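Local structure of AT27789p (Drosophila melanogaster, 5UZM) at residues G15-V20 with G77-E82; V11-L16 with G53-Q58. The protein probably binds mRNA, as a fly homologue of hnRNP F/H, and is present here as its second quasi-RNA recognition motif domain. One frame throughout, in Å; residues are numbered along the deposited sequence.

Contact 1 of 2, residues G15-V20 with G77-E82; sequences GLPYAV and GHRYIE
The guanidinium of R79 takes the carbonyl oxygen of G15 at its edge, nearly in its own plane. R79 NE donates to G15 O over 3.1 Å with an N-H...O angle of 170°, the donor standing above the carbonyl plane. This joins two pieces of a quasi-RNA recognition motif: the loop leaving strand 10-14 and the start of strand 79-85. The R79 chain reaches its target by bending at chi2 and chi3 (-72° and -65°), and its aliphatic part slides past P17, with CG lying 4.0 Å from P17 CG. I81 packs against the same loop through its CD1, which meets L16 CD2 at 3.8 Å and comes within 4.2 Å of P17 CD, while I76 of strand 75-76 touches all three of these residues. F28 of helix 22-28 also touches I81. G15 adopts positive phi; a beta carbon on it would run into the carbonyl of Y80 and be jammed against that of R14, which alone calls for glycine. A water bridges the two backbones: it donates to G15 O at 3.0 Å and to Y80 O at 2.7 Å, so G15 O accepts from both R79 NE and this water.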
ATOM      1  N   GLY A  15      -2.135  -1.827  -9.347  1.00 14.28           N
ATOM      2  CA  GLY A  15      -3.396  -1.624 -10.018  1.00 16.04           C
ATOM      3  C   GLY A  15      -4.164  -0.385  -9.624  1.00 13.99           C
ATOM      4  O   GLY A  15      -5.341  -0.280  -9.949  1.00 16.01           O
ATOM      5  N   LEU A  16      -3.531   0.538  -8.910  1.00 11.72           N
ATOM      6  CA  LEU A  16      -4.248   1.678  -8.356  1.00 11.76           C
ATOM      7  C   LEU A  16      -4.821   2.590  -9.443  1.00 19.51           C
ATOM      8  O   LEU A  16      -4.218   2.751 -10.516  1.00 21.78           O
ATOM      9  CB  LEU A  16      -3.305   2.474  -7.468  1.00 13.12           C
ATOM     10  CG  LEU A  16      -2.819   1.744  -6.208  1.00 12.22           C
ATOM     11  CD1 LEU A  16      -1.680   2.491  -5.488  1.00 14.63           C
ATOM     12  CD2 LEU A  16      -4.017   1.573  -5.259  1.00 18.60           C
ATOM     13  N   PRO A  17      -5.953   3.235  -9.159  1.00 17.08           N
ATOM     14  CA  PRO A  17      -6.473   4.301 -10.036  1.00 20.94           C
ATOM     15  C   PRO A  17      -5.454   5.419 -10.279  1.00 24.63           C
ATOM     16  O   PRO A  17      -4.606   5.690  -9.444  1.00 22.12           O
ATOM     17  CB  PRO A  17      -7.682   4.833  -9.258  1.00 23.16           C
ATOM     18  CG  PRO A  17      -7.981   3.853  -8.188  1.00 20.98           C
ATOM     19  CD  PRO A  17      -6.762   3.043  -7.924  1.00 15.14           C
ATOM     20  N   TYR A  18      -5.569   6.135 -11.421  1.00 31.20           N
ATOM     21  CA  TYR A  18      -4.627   7.234 -11.664  0.62 36.94           C
ATOM     22  C   TYR A  18      -4.827   8.363 -10.666  1.00 28.50           C
ATOM     23  O   TYR A  18      -3.859   8.987 -10.217  1.00 43.90           O
ATOM     24  CB  TYR A  18      -4.744   7.794 -13.086  0.62 40.06           C
ATOM     25  CG  TYR A  18      -4.014   9.131 -13.243  0.62 43.21           C
ATOM     26  CD1 TYR A  18      -2.623   9.192 -13.248  0.62 40.86           C
ATOM     27  CD2 TYR A  18      -4.716  10.328 -13.363  0.62 45.20           C
ATOM     28  CE1 TYR A  18      -1.951  10.404 -13.376  0.62 35.57           C
ATOM     29  CE2 TYR A  18      -4.048  11.546 -13.495  0.62 39.09           C
ATOM     30  CZ  TYR A  18      -2.666  11.569 -13.502  0.62 38.29           C
ATOM     31  OH  TYR A  18      -1.994  12.763 -13.627  0.62 48.71           O
ATOM     32  N   ALA A  19      -6.065   8.625 -10.275  1.00 25.06           N
ATOM     33  CA  ALA A  19      -6.313   9.733  -9.361  1.00 34.13           C
ATOM     34  C   ALA A  19      -6.240   9.318  -7.893  1.00 30.56           C
ATOM     35  O   ALA A  19      -6.869   9.971  -7.047  1.00 35.00           O
ATOM     36  CB  ALA A  19      -7.668  10.372  -9.675  1.00 38.00           C
ATOM     37  N   VAL A  20      -5.466   8.277  -7.556  1.00 24.71           N
ATOM     38  CA  VAL A  20      -5.580   7.695  -6.229  1.00 17.38           C
ATOM     39  C   VAL A  20      -4.994   8.626  -5.173  1.00 18.15           C
ATOM     40  O   VAL A  20      -3.985   9.318  -5.394  1.00 25.34           O
ATOM     41  CB  VAL A  20      -4.915   6.301  -6.174  1.00 16.85           C
ATOM     42  CG1 VAL A  20      -3.417   6.395  -6.334  1.00 22.53           C
ATOM     43  CG2 VAL A  20      -5.256   5.629  -4.850  1.00 19.27           C
ATOM     44  N   GLY A  77     -12.691   2.243  -6.269  1.00 15.56           N
ATOM     45  CA  GLY A  77     -13.436   2.665  -7.456  1.00 15.04           C
ATOM     46  C   GLY A  77     -13.737   1.438  -8.308  1.00 12.29           C
ATOM     47  O   GLY A  77     -14.232   0.421  -7.818  1.00 15.99           O
ATOM     48  N   HIS A  78     -13.329   1.501  -9.573  1.00 13.74           N
ATOM     49  CA  HIS A  78     -13.575   0.389 -10.480  1.00 10.58           C
ATOM     50  C   HIS A  78     -12.348  -0.493 -10.652  1.00 14.45           C
ATOM     51  O   HIS A  78     -12.412  -1.444 -11.460  1.00 15.48           O
ATOM     52  CB  HIS A  78     -14.029   0.902 -11.867  1.00 14.05           C
ATOM     53  CG  HIS A  78     -13.035   1.800 -12.522  1.00 14.42           C
ATOM     54  ND1 HIS A  78     -13.138   3.173 -12.489  1.00 24.04           N
ATOM     55  CD2 HIS A  78     -11.928   1.519 -13.253  1.00 14.44           C
ATOM     56  CE1 HIS A  78     -12.116   3.704 -13.139  1.00 26.14           C
ATOM     57  NE2 HIS A  78     -11.360   2.722 -13.601  1.00 17.72           N
ATOM     58  N   ARG A  79     -11.255  -0.228  -9.913  1.00 10.96           N
ATOM     59  CA  ARG A  79      -9.969  -0.914 -10.086  1.00 10.01           C
ATOM     60  C   ARG A  79      -9.805  -2.010  -9.047  1.00 15.74           C
ATOM     61  O   ARG A  79      -9.958  -1.768  -7.855  1.00 13.32           O
ATOM     62  CB  ARG A  79      -8.764   0.031  -9.937  1.00 10.75           C
ATOM     63  CG  ARG A  79      -8.743   1.152 -10.990  1.00 13.95           C
ATOM     64  CD  ARG A  79      -8.386   0.637 -12.426  1.00 11.89           C
ATOM     65  NE  ARG A  79      -7.020   0.126 -12.467  1.00 15.25           N
ATOM     66  CZ  ARG A  79      -6.412  -0.314 -13.564  1.00 16.06           C
ATOM     67  NH1 ARG A  79      -5.141  -0.763 -13.516  1.00 16.42           N
ATOM     68  NH2 ARG A  79      -7.080  -0.313 -14.706  1.00 15.83           N
ATOM     69  N   TYR A  80      -9.449  -3.190  -9.512  1.00  9.85           N
ATOM     70  CA  TYR A  80      -9.087  -4.287  -8.633  1.00 13.15           C
ATOM     71  C   TYR A  80      -7.658  -4.120  -8.140  1.00 15.21           C
ATOM     72  O   TYR A  80      -6.727  -3.902  -8.942  1.00 15.15           O
ATOM     73  CB  TYR A  80      -9.221  -5.604  -9.400  1.00 16.22           C
ATOM     74  CG  TYR A  80     -10.622  -6.006  -9.757  1.00 17.27           C
ATOM     75  CD1 TYR A  80     -11.193  -5.602 -10.948  1.00 23.19           C
ATOM     76  CD2 TYR A  80     -11.375  -6.790  -8.892  1.00 21.60           C
ATOM     77  CE1 TYR A  80     -12.502  -5.976 -11.287  1.00 23.45           C
ATOM     78  CE2 TYR A  80     -12.678  -7.182  -9.226  1.00 29.41           C
ATOM     79  CZ  TYR A  80     -13.228  -6.761 -10.427  1.00 34.93           C
ATOM     80  OH  TYR A  80     -14.513  -7.108 -10.788  1.00 50.08           O
ATOM     81  N   ILE A  81      -7.472  -4.218  -6.827  1.00 11.57           N
ATOM     82  CA  ILE A  81      -6.170  -3.935  -6.228  1.00 10.37           C
ATOM     83  C   ILE A  81      -5.500  -5.259  -5.860  1.00 14.51           C
ATOM     84  O   ILE A  81      -6.027  -6.036  -5.051  1.00 15.56           O
ATOM     85  CB  ILE A  81      -6.311  -3.015  -4.996  1.00  9.52           C
ATOM     86  CG1 ILE A  81      -7.115  -1.728  -5.321  1.00 12.20           C
ATOM     87  CG2 ILE A  81      -4.946  -2.657  -4.445  1.00 12.23           C
ATOM     88  CD1 ILE A  81      -6.618  -0.933  -6.542  1.00 13.39           C
ATOM     89  N   GLU A  82      -4.365  -5.529  -6.483  1.00 12.33           N
ATOM     90  CA  GLU A  82      -3.534  -6.678  -6.127  1.00 10.47           C
ATOM     91  C   GLU A  82      -2.664  -6.318  -4.947  1.00 12.80           C
ATOM     92  O   GLU A  82      -2.073  -5.236  -4.916  1.00 14.16           O
ATOM     93  CB  GLU A  82      -2.665  -7.100  -7.316  1.00 19.07           C
ATOM     94  CG  GLU A  82      -3.463  -7.300  -8.605  1.00 23.66           C
ATOM     95  CD  GLU A  82      -2.540  -7.406  -9.806  1.00 53.54           C
ATOM     96  OE1 GLU A  82      -1.930  -8.488  -9.959  1.00 48.48           O
ATOM     97  OE2 GLU A  82      -2.383  -6.400 -10.553  1.00 42.55           O
TER
HETATM   98  O   HOH W   1      -6.227  -2.800 -11.358  1.00 24.55           O

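Contact 2 of 2, residues V11-L16 with G53-Q58; sequences VKLRGL and GEAFVQ
K12 lies alongside F56, its CG over one face of the ring, toward the rim: this carbon sits 4.2 Å from the ring centroid in a CH-pi contact, and K12 CD comes to 3.7 Å from F56 CZ. With CG anti to the backbone N (chi1 -178°), the lysine chain runs beside the ring, and its amine continues to a salt bridge with E90. On the same face of the sheet R14 NE and E54 OE1 form a long salt bridge of 3.6 Å, the guanidinium and carboxylate planes turned 51° apart. The other face carries V11, L13, A55 and V57; L13 CD1 packs on V57 CG2 at 4.0 Å, and L16 CD1 reaches A55 CB at 3.6 Å. An alanine in place of F56 would probably open a gap beside K12 and leave its methylenes without the ring they lie against. Between the two faces runs an antiparallel ladder in which V11 and V57 exchange two bonds, L13 N gives A55 O a 2.8 Å bond and A55 N returns one to L13 O. At its end L16 N reaches a lone pair of G53 O. These are the two central strands of the RRM sheet, 10-14 and 54-58, whose counterparts in canonical RRMs carry the RNP motifs, flanked by 79-85 and 41-45; helix 88-94 contributes M91 and A94 against F56, and V44 of strand 41-45 touches it too.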
ATOM      1  N   VAL A  11       3.004  -4.150   2.920  1.00 14.84           N
ATOM      2  CA  VAL A  11       2.471  -4.784   1.726  1.00 13.35           C
ATOM      3  C   VAL A  11       2.752  -3.865   0.535  1.00 13.99           C
ATOM      4  O   VAL A  11       2.974  -2.659   0.699  1.00 16.09           O
ATOM      5  CB  VAL A  11       0.963  -5.074   1.824  1.00 16.49           C
ATOM      6  CG1 VAL A  11       0.615  -5.920   3.060  1.00 19.18           C
ATOM      7  CG2 VAL A  11       0.164  -3.767   1.809  1.00 15.40           C
ATOM      8  N   LYS A  12       2.764  -4.442  -0.664  1.00 12.35           N
ATOM      9  CA  LYS A  12       2.866  -3.711  -1.916  1.00 13.38           C
ATOM     10  C   LYS A  12       1.542  -3.816  -2.655  1.00 15.18           C
ATOM     11  O   LYS A  12       0.956  -4.896  -2.720  1.00 14.85           O
ATOM     12  CB  LYS A  12       4.002  -4.299  -2.786  1.00 16.51           C
ATOM     13  CG  LYS A  12       4.206  -3.556  -4.102  1.00 18.87           C
ATOM     14  CD  LYS A  12       5.479  -4.073  -4.788  1.00 25.13           C
ATOM     15  CE  LYS A  12       5.374  -5.538  -5.174  1.00 45.54           C
ATOM     16  NZ  LYS A  12       6.634  -6.053  -5.833  1.00 47.32           N
ATOM     17  N   LEU A  13       1.059  -2.698  -3.204  1.00 11.19           N
ATOM     18  CA  LEU A  13      -0.191  -2.642  -3.960  1.00 12.67           C
ATOM     19  C   LEU A  13       0.105  -2.444  -5.437  1.00 12.80           C
ATOM     20  O   LEU A  13       1.065  -1.775  -5.782  1.00 14.40           O
ATOM     21  CB  LEU A  13      -1.077  -1.476  -3.502  1.00 13.43           C
ATOM     22  CG  LEU A  13      -1.341  -1.341  -2.010  1.00 15.89           C
ATOM     23  CD1 LEU A  13      -2.313  -0.170  -1.759  1.00 15.58           C
ATOM     24  CD2 LEU A  13      -1.869  -2.604  -1.376  1.00 16.85           C
ATOM     25  N   ARG A  14      -0.708  -3.033  -6.306  1.00 12.53           N
ATOM     26  CA  ARG A  14      -0.620  -2.830  -7.743  1.00 12.01           C
ATOM     27  C   ARG A  14      -2.021  -2.661  -8.321  1.00 13.89           C
ATOM     28  O   ARG A  14      -3.012  -3.206  -7.794  1.00 13.35           O
ATOM     29  CB  ARG A  14       0.108  -4.025  -8.408  1.00 18.67           C
ATOM     30  CG  ARG A  14       0.263  -3.918  -9.898  1.00 34.77           C
ATOM     31  CD  ARG A  14       1.069  -5.129 -10.379  1.00 39.86           C
ATOM     32  NE  ARG A  14       2.295  -5.287  -9.593  1.00 28.28           N
ATOM     33  CZ  ARG A  14       2.981  -6.418  -9.486  1.00 50.17           C
ATOM     34  NH1 ARG A  14       2.565  -7.512 -10.109  1.00 43.99           N
ATOM     35  NH2 ARG A  14       4.084  -6.459  -8.752  1.00 55.93           N
ATOM     36  N   GLY A  15      -2.135  -1.827  -9.347  1.00 14.28           N
ATOM     37  CA  GLY A  15      -3.396  -1.624 -10.018  1.00 16.04           C
ATOM     38  C   GLY A  15      -4.164  -0.385  -9.624  1.00 13.99           C
ATOM     39  O   GLY A  15      -5.341  -0.280  -9.949  1.00 16.01           O
ATOM     40  N   LEU A  16      -3.531   0.538  -8.910  1.00 11.72           N
ATOM     41  CA  LEU A  16      -4.248   1.678  -8.356  1.00 11.76           C
ATOM     42  C   LEU A  16      -4.821   2.590  -9.443  1.00 19.51           C
ATOM     43  O   LEU A  16      -4.218   2.751 -10.516  1.00 21.78           O
ATOM     44  CB  LEU A  16      -3.305   2.474  -7.468  1.00 13.12           C
ATOM     45  CG  LEU A  16      -2.819   1.744  -6.208  1.00 12.22           C
ATOM     46  CD1 LEU A  16      -1.680   2.491  -5.488  1.00 14.63           C
ATOM     47  CD2 LEU A  16      -4.017   1.573  -5.259  1.00 18.60           C
ATOM     48  N   GLY A  53       1.181   3.275 -10.486  1.00 15.86           N
ATOM     49  CA  GLY A  53       0.060   2.461 -10.048  1.00 15.14           C
ATOM     50  C   GLY A  53       0.409   1.495  -8.936  1.00 18.51           C
ATOM     51  O   GLY A  53      -0.459   0.706  -8.527  1.00 16.08           O
ATOM     52  N   GLU A  54       1.621   1.540  -8.419  1.00 17.10           N
ATOM     53  CA  GLU A  54       2.035   0.739  -7.282  1.00 15.72           C
ATOM     54  C   GLU A  54       2.176   1.619  -6.045  1.00 17.07           C
ATOM     55  O   GLU A  54       2.375   2.835  -6.140  1.00 16.53           O
ATOM     56  CB  GLU A  54       3.343   0.018  -7.563  1.00 19.72           C
ATOM     57  CG  GLU A  54       3.265  -0.932  -8.785  1.00 28.00           C
ATOM     58  CD  GLU A  54       4.637  -1.475  -9.226  1.00 41.04           C
ATOM     59  OE1 GLU A  54       4.765  -2.716  -9.353  1.00 43.49           O
ATOM     60  OE2 GLU A  54       5.580  -0.658  -9.446  1.00 49.10           O
ATOM     61  N   ALA A  55       2.076   0.993  -4.874  1.00 13.43           N
ATOM     62  CA  ALA A  55       2.268   1.721  -3.623  1.00 13.14           C
ATOM     63  C   ALA A  55       2.765   0.743  -2.583  1.00 15.42           C
ATOM     64  O   ALA A  55       2.622  -0.458  -2.749  1.00 15.70           O
ATOM     65  CB  ALA A  55       0.983   2.384  -3.130  1.00 15.03           C
ATOM     66  N   PHE A  56       3.309   1.267  -1.483  1.00 13.26           N
ATOM     67  CA  PHE A  56       3.660   0.444  -0.329  1.00 11.87           C
ATOM     68  C   PHE A  56       2.889   0.979   0.863  1.00 17.21           C
ATOM     69  O   PHE A  56       2.696   2.191   0.966  1.00 13.98           O
ATOM     70  CB  PHE A  56       5.145   0.492  -0.013  1.00 15.12           C
ATOM     71  CG  PHE A  56       5.984  -0.250  -0.993  1.00 15.04           C
ATOM     72  CD1 PHE A  56       6.382   0.366  -2.151  1.00 17.35           C
ATOM     73  CD2 PHE A  56       6.339  -1.565  -0.769  1.00 16.25           C
ATOM     74  CE1 PHE A  56       7.161  -0.314  -3.087  1.00 18.24           C
ATOM     75  CE2 PHE A  56       7.099  -2.245  -1.708  1.00 17.19           C
ATOM     76  CZ  PHE A  56       7.518  -1.621  -2.842  1.00 17.18           C
ATOM     77  N   VAL A  57       2.415   0.093   1.730  1.00 12.94           N
ATOM     78  CA  VAL A  57       1.692   0.490   2.937  1.00 11.87           C
ATOM     79  C   VAL A  57       2.308  -0.260   4.112  1.00 14.72           C
ATOM     80  O   VAL A  57       2.499  -1.479   4.042  1.00 15.10           O
ATOM     81  CB  VAL A  57       0.175   0.208   2.813  1.00 14.17           C
ATOM     82  CG1 VAL A  57      -0.559   0.575   4.115  1.00 16.97           C
ATOM     83  CG2 VAL A  57      -0.403   0.980   1.594  1.00 14.64           C
ATOM     84  N   GLN A  58       2.617   0.477   5.172  1.00 13.79           N
ATOM     85  CA  GLN A  58       3.231  -0.040   6.392  0.51 15.44           C
ATOM     86  C   GLN A  58       2.192  -0.058   7.498  1.00 15.49           C
ATOM     87  O   GLN A  58       1.595   0.981   7.768  1.00 18.23           O
ATOM     88  CB  GLN A  58       4.368   0.864   6.849  0.51 20.32           C
ATOM     89  CG  GLN A  58       5.482   0.985   5.907  0.51 15.62           C
ATOM     90  CD  GLN A  58       6.718   1.552   6.572  0.51 38.99           C
ATOM     91  OE1 GLN A  58       7.401   2.416   6.021  0.51 34.28           O
ATOM     92  NE2 GLN A  58       7.009   1.068   7.774  0.51 22.98           N
TER

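Overall arrangement
Both contacts start from the same run of chain, sharing G15 and L16, and their centres lie about 10 Å apart. Contact 2 pairs strand 10-14 with 54-58 about 4 Å from the centre of the chain; contact 1, about 11 Å from it, ties the loop beyond that strand to the start of 79-85, its neighbour on the other side. The two meet directly: R14 N lies 2.9 Å from E82 O, a probable hydrogen bond, and I81 CG2 packs 4.2 Å from L13 CB. No RNA is present in this model; as in the hnRNP F relatives, the quasi-RRM probably binds through loops such as that of contact 1, whereas canonical RRMs use the sheet face.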